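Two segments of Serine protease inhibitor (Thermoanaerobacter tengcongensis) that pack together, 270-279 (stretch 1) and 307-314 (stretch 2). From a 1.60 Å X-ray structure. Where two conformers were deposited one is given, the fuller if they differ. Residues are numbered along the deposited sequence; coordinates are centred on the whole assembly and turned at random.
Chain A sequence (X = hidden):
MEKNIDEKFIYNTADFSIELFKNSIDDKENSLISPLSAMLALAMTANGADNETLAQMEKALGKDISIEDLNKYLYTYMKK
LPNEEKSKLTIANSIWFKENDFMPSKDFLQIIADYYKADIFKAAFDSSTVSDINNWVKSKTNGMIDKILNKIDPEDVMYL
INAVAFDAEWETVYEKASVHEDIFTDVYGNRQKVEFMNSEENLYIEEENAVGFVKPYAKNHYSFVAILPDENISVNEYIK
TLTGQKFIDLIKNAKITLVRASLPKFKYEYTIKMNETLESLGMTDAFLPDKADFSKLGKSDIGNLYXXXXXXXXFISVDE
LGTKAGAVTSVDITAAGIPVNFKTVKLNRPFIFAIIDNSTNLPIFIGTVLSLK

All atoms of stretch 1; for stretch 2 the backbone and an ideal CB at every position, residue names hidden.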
# COMPACT_ATOMS: atom_id res chain seq x y z
N TYR A 270 4.75 1.68 9.66
CA TYR A 270 5.17 0.31 9.36
C TYR A 270 6.17 0.29 8.22
O TYR A 270 6.04 1.02 7.24
CB TYR A 270 3.95 -0.55 9.00
CG TYR A 270 4.19 -2.05 8.95
CD1 TYR A 270 4.61 -2.76 10.08
CD2 TYR A 270 3.95 -2.78 7.78
CE1 TYR A 270 4.80 -4.13 10.04
CE2 TYR A 270 4.14 -4.16 7.73
CZ TYR A 270 4.57 -4.83 8.87
OH TYR A 270 4.76 -6.19 8.83
N THR A 271 7.19 -0.55 8.38
CA THR A 271 8.20 -0.74 7.35
C THR A 271 8.43 -2.23 7.11
O THR A 271 8.62 -2.99 8.06
CB THR A 271 9.51 -0.01 7.73
OG1 THR A 271 9.24 1.39 7.91
CG2 THR A 271 10.57 -0.17 6.64
N ILE A 272 8.39 -2.64 5.85
CA ILE A 272 8.59 -4.04 5.50
C ILE A 272 9.39 -4.22 4.21
O ILE A 272 9.20 -3.49 3.24
CB ILE A 272 7.24 -4.82 5.46
CG1 ILE A 272 7.48 -6.33 5.37
CG2 ILE A 272 6.31 -4.32 4.33
CD1 ILE A 272 6.34 -7.17 5.92
N LYS A 273 10.30 -5.19 4.23
CA LYS A 273 11.02 -5.62 3.03
C LYS A 273 10.17 -6.67 2.33
O LYS A 273 9.77 -7.67 2.94
CB LYS A 273 12.39 -6.17 3.42
CG LYS A 273 13.29 -6.56 2.25
CD LYS A 273 14.66 -6.96 2.75
CE LYS A 273 15.42 -7.75 1.71
NZ LYS A 273 16.82 -8.03 2.12
N MET A 274 9.89 -6.44 1.04
CA MET A 274 8.93 -7.28 0.31
C MET A 274 9.55 -8.39 -0.55
O MET A 274 8.83 -9.12 -1.23
CB MET A 274 8.00 -6.40 -0.52
CG MET A 274 6.87 -5.80 0.30
SD MET A 274 5.85 -4.65 -0.64
CE MET A 274 4.46 -4.52 0.47
N ASN A 275 10.88 -8.52 -0.51
CA ASN A 275 11.59 -9.50 -1.32
C ASN A 275 11.01 -10.92 -1.26
O ASN A 275 10.64 -11.48 -2.29
CB ASN A 275 13.08 -9.54 -0.95
CG ASN A 275 13.82 -8.30 -1.41
OD1 ASN A 275 13.30 -7.18 -1.35
ND2 ASN A 275 15.05 -8.50 -1.87
N GLU A 276 10.92 -11.46 -0.05
CA GLU A 276 10.47 -12.84 0.18
C GLU A 276 9.03 -13.08 -0.26
O GLU A 276 8.71 -14.12 -0.86
CB GLU A 276 10.65 -13.24 1.65
CG GLU A 276 12.09 -13.57 2.04
CD GLU A 276 12.21 -14.11 3.46
OE1 GLU A 276 11.18 -14.15 4.19
OE2 GLU A 276 13.33 -14.50 3.86
N THR A 277 8.16 -12.12 0.04
CA THR A 277 6.77 -12.16 -0.41
C THR A 277 6.69 -12.22 -1.94
O THR A 277 5.96 -13.04 -2.50
CB THR A 277 5.98 -10.93 0.11
OG1 THR A 277 5.94 -10.96 1.54
CG2 THR A 277 4.56 -10.93 -0.43
N LEU A 278 7.46 -11.35 -2.59
CA LEU A 278 7.48 -11.28 -4.05
C LEU A 278 8.05 -12.55 -4.68
O LEU A 278 7.57 -13.00 -5.72
CB LEU A 278 8.25 -10.02 -4.51
CG LEU A 278 7.53 -8.69 -4.24
CD1 LEU A 278 8.45 -7.49 -4.43
CD2 LEU A 278 6.26 -8.55 -5.10
N GLU A 279 9.07 -13.13 -4.05
CA GLU A 279 9.63 -14.40 -4.49
C GLU A 279 8.62 -15.55 -4.38
O GLU A 279 8.64 -16.48 -5.18
CB GLU A 279 10.91 -14.73 -3.71
CG GLU A 279 12.10 -13.87 -4.10
CD GLU A 279 13.30 -14.06 -3.18
OE1 GLU A 279 13.11 -14.21 -1.96
OE2 GLU A 279 14.44 -14.04 -3.69
N UNK A 307 17.36 -6.34 -8.84
CA UNK A 307 16.76 -5.71 -7.67
C UNK A 307 17.43 -6.19 -6.40
O UNK A 307 17.53 -7.40 -6.15
CB UNK A 307 15.26 -5.99 -7.61
N UNK A 308 17.91 -5.24 -5.60
CA UNK A 308 18.50 -5.55 -4.30
C UNK A 308 17.41 -5.71 -3.25
O UNK A 308 17.28 -6.77 -2.63
CB UNK A 308 19.49 -4.46 -3.88
N UNK A 309 16.61 -4.66 -3.07
CA UNK A 309 15.52 -4.68 -2.10
C UNK A 309 14.29 -3.95 -2.62
O UNK A 309 14.40 -2.94 -3.32
CB UNK A 309 15.98 -4.06 -0.78
N UNK A 310 13.12 -4.48 -2.27
CA UNK A 310 11.87 -3.75 -2.43
C UNK A 310 11.42 -3.38 -1.02
O UNK A 310 11.12 -4.26 -0.20
CB UNK A 310 10.81 -4.57 -3.17
N UNK A 311 11.39 -2.08 -0.74
CA UNK A 311 11.06 -1.57 0.59
C UNK A 311 9.73 -0.83 0.57
O UNK A 311 9.45 -0.08 -0.36
CB UNK A 311 12.17 -0.65 1.10
N UNK A 312 8.94 -1.05 1.61
CA UNK A 312 7.62 -0.47 1.75
C UNK A 312 7.54 0.24 3.10
O UNK A 312 7.85 -0.37 4.13
CB UNK A 312 6.53 -1.54 1.62
N UNK A 313 7.14 1.51 3.09
CA UNK A 313 6.95 2.29 4.32
C UNK A 313 5.55 2.87 4.30
O UNK A 313 5.12 3.44 3.30
CB UNK A 313 8.00 3.40 4.45
N UNK A 314 4.84 2.75 5.41
CA UNK A 314 3.48 3.26 5.49
C UNK A 314 3.23 4.01 6.80
O UNK A 314 3.97 3.84 7.77
CB UNK A 314 2.48 2.11 5.35

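Strand 270-273 and the strand at 310-314 run antiparallel, their axes 169° apart and 4.8 Å at closest approach, so positions 310-314 can be judged against registered partners.

At 307 the CA-to-CB bond points toward stretch 1, but nothing lies within 5.5 Å of the ideal CB. The view sets little restriction; the residue is Ile 307, whose CG2 comes no nearer than 5.5 Å, to Asn 275 OD1.

Position 308 directs its CB away and finds no neighbour, so many side chains would suit. Asn 275 ND2 donates to the backbone O of 308 at 2.9 Å (155°). The residue is Ser 308, whose OG is hydrogen-bonded elsewhere in the structure.

At 309 the CB points sideways, 4.5 Å from Lys 273 CE and 4.2 Å from Asn 275 OD1. The backbone is extended (-141/144), and the nearby ammonium of Lys 273 favours an acidic or polar acceptor of some length. Glu 309 fits: its OE2 forms a salt bridge with Lys 273 NZ at 3.1 Å.

Position 310 offers its N to Asn 275 OD1 (2.9 Å, 170°), while Met 274 N donates to its O at 2.8 Å (177°). The ideal CB is 4.0 Å from Leu 278 CD1, 4.3 Å from Met 274 CB and 4.0 Å from Asn 275 OD1, which is already taken by the backbone N of 310. In this mainly apolar setting valine, isoleucine or leucine would be plausible. It is Val 310: CG2 lies 3.8 Å from Leu 278 CD1 and CG1 4.0 Å from Met 274 CB.

At 311, paired with Lys 273 without hydrogen bonds, CB joins the sheet face carrying Thr 271 and Lys 273. The nearest visible atom is Ile 272 O at 4.6 Å, leaving room for medium or long chains, apolar or polar. Leu 311 brings CD1 to 3.8 Å from Thr 271 CG2.

Position 312 pairs with Ile 272 through two backbone bonds, each 2.9 Å from N to O. Its CB is 3.8 Å from Met 274 CE, so an aromatic or apolar group would suit. The residue is His 312: Met 274 CE sits 3.8 Å from the centroid of the His 312 ring, 22° off its normal, a CH-pi contact over the face. NE2 is bonded elsewhere, but buried ND1 has no partner in the model.

At 313 the CB returns to the face of Thr 271, 4.2 Å from Thr 271 OG1; a polar or long flexible chain would be accommodated. Lys 313 passes its CG 3.5 Å from Thr 271 OG1.

Position 314 exchanges two bonds with Tyr 270: its N donates to Tyr 270 O at 2.8 Å, and Tyr 270 N donates to its O at 3.0 Å. CB lies on the side of Tyr 270 and Ile 272, where a beta-branched or small residue would fit. Thr 314 places OG1 3.4 Å from Tyr 270 CB, at the ring edge.

Stretch 2 (307-314) ISEVLHKT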
# COMPACT_ATOMS: atom_id res chain seq x y z
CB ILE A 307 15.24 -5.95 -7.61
CG1 ILE A 307 14.56 -5.40 -8.87
CG2 ILE A 307 14.64 -5.33 -6.34
CD1 ILE A 307 13.09 -5.75 -9.00
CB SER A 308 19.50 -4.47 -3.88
OG SER A 308 18.89 -3.19 -3.90
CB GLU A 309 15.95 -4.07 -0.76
CG GLU A 309 16.96 -4.90 0.03
CD GLU A 309 17.09 -4.46 1.48
OE1 GLU A 309 16.41 -3.48 1.87
OE2 GLU A 309 17.87 -5.09 2.22
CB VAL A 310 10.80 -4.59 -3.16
CG1 VAL A 310 9.47 -3.84 -3.24
CG2 VAL A 310 11.27 -4.96 -4.57
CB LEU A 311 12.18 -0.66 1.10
CG LEU A 311 12.17 -0.18 2.56
CD1 LEU A 311 12.44 -1.33 3.53
CD2 LEU A 311 13.18 0.94 2.76
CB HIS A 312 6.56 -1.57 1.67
CG HIS A 312 5.19 -1.08 1.29
ND1 HIS A 312 4.10 -1.19 2.12
CD2 HIS A 312 4.75 -0.49 0.16
CE1 HIS A 312 3.04 -0.68 1.51
NE2 HIS A 312 3.41 -0.25 0.32
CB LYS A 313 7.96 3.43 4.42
CG LYS A 313 9.37 3.02 4.77
CD LYS A 313 10.23 4.23 5.19
CE LYS A 313 9.74 4.86 6.49
NZ LYS A 313 10.74 5.81 7.07
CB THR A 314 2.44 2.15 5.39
OG1 THR A 314 2.70 1.17 6.40
CG2 THR A 314 2.48 1.48 4.01
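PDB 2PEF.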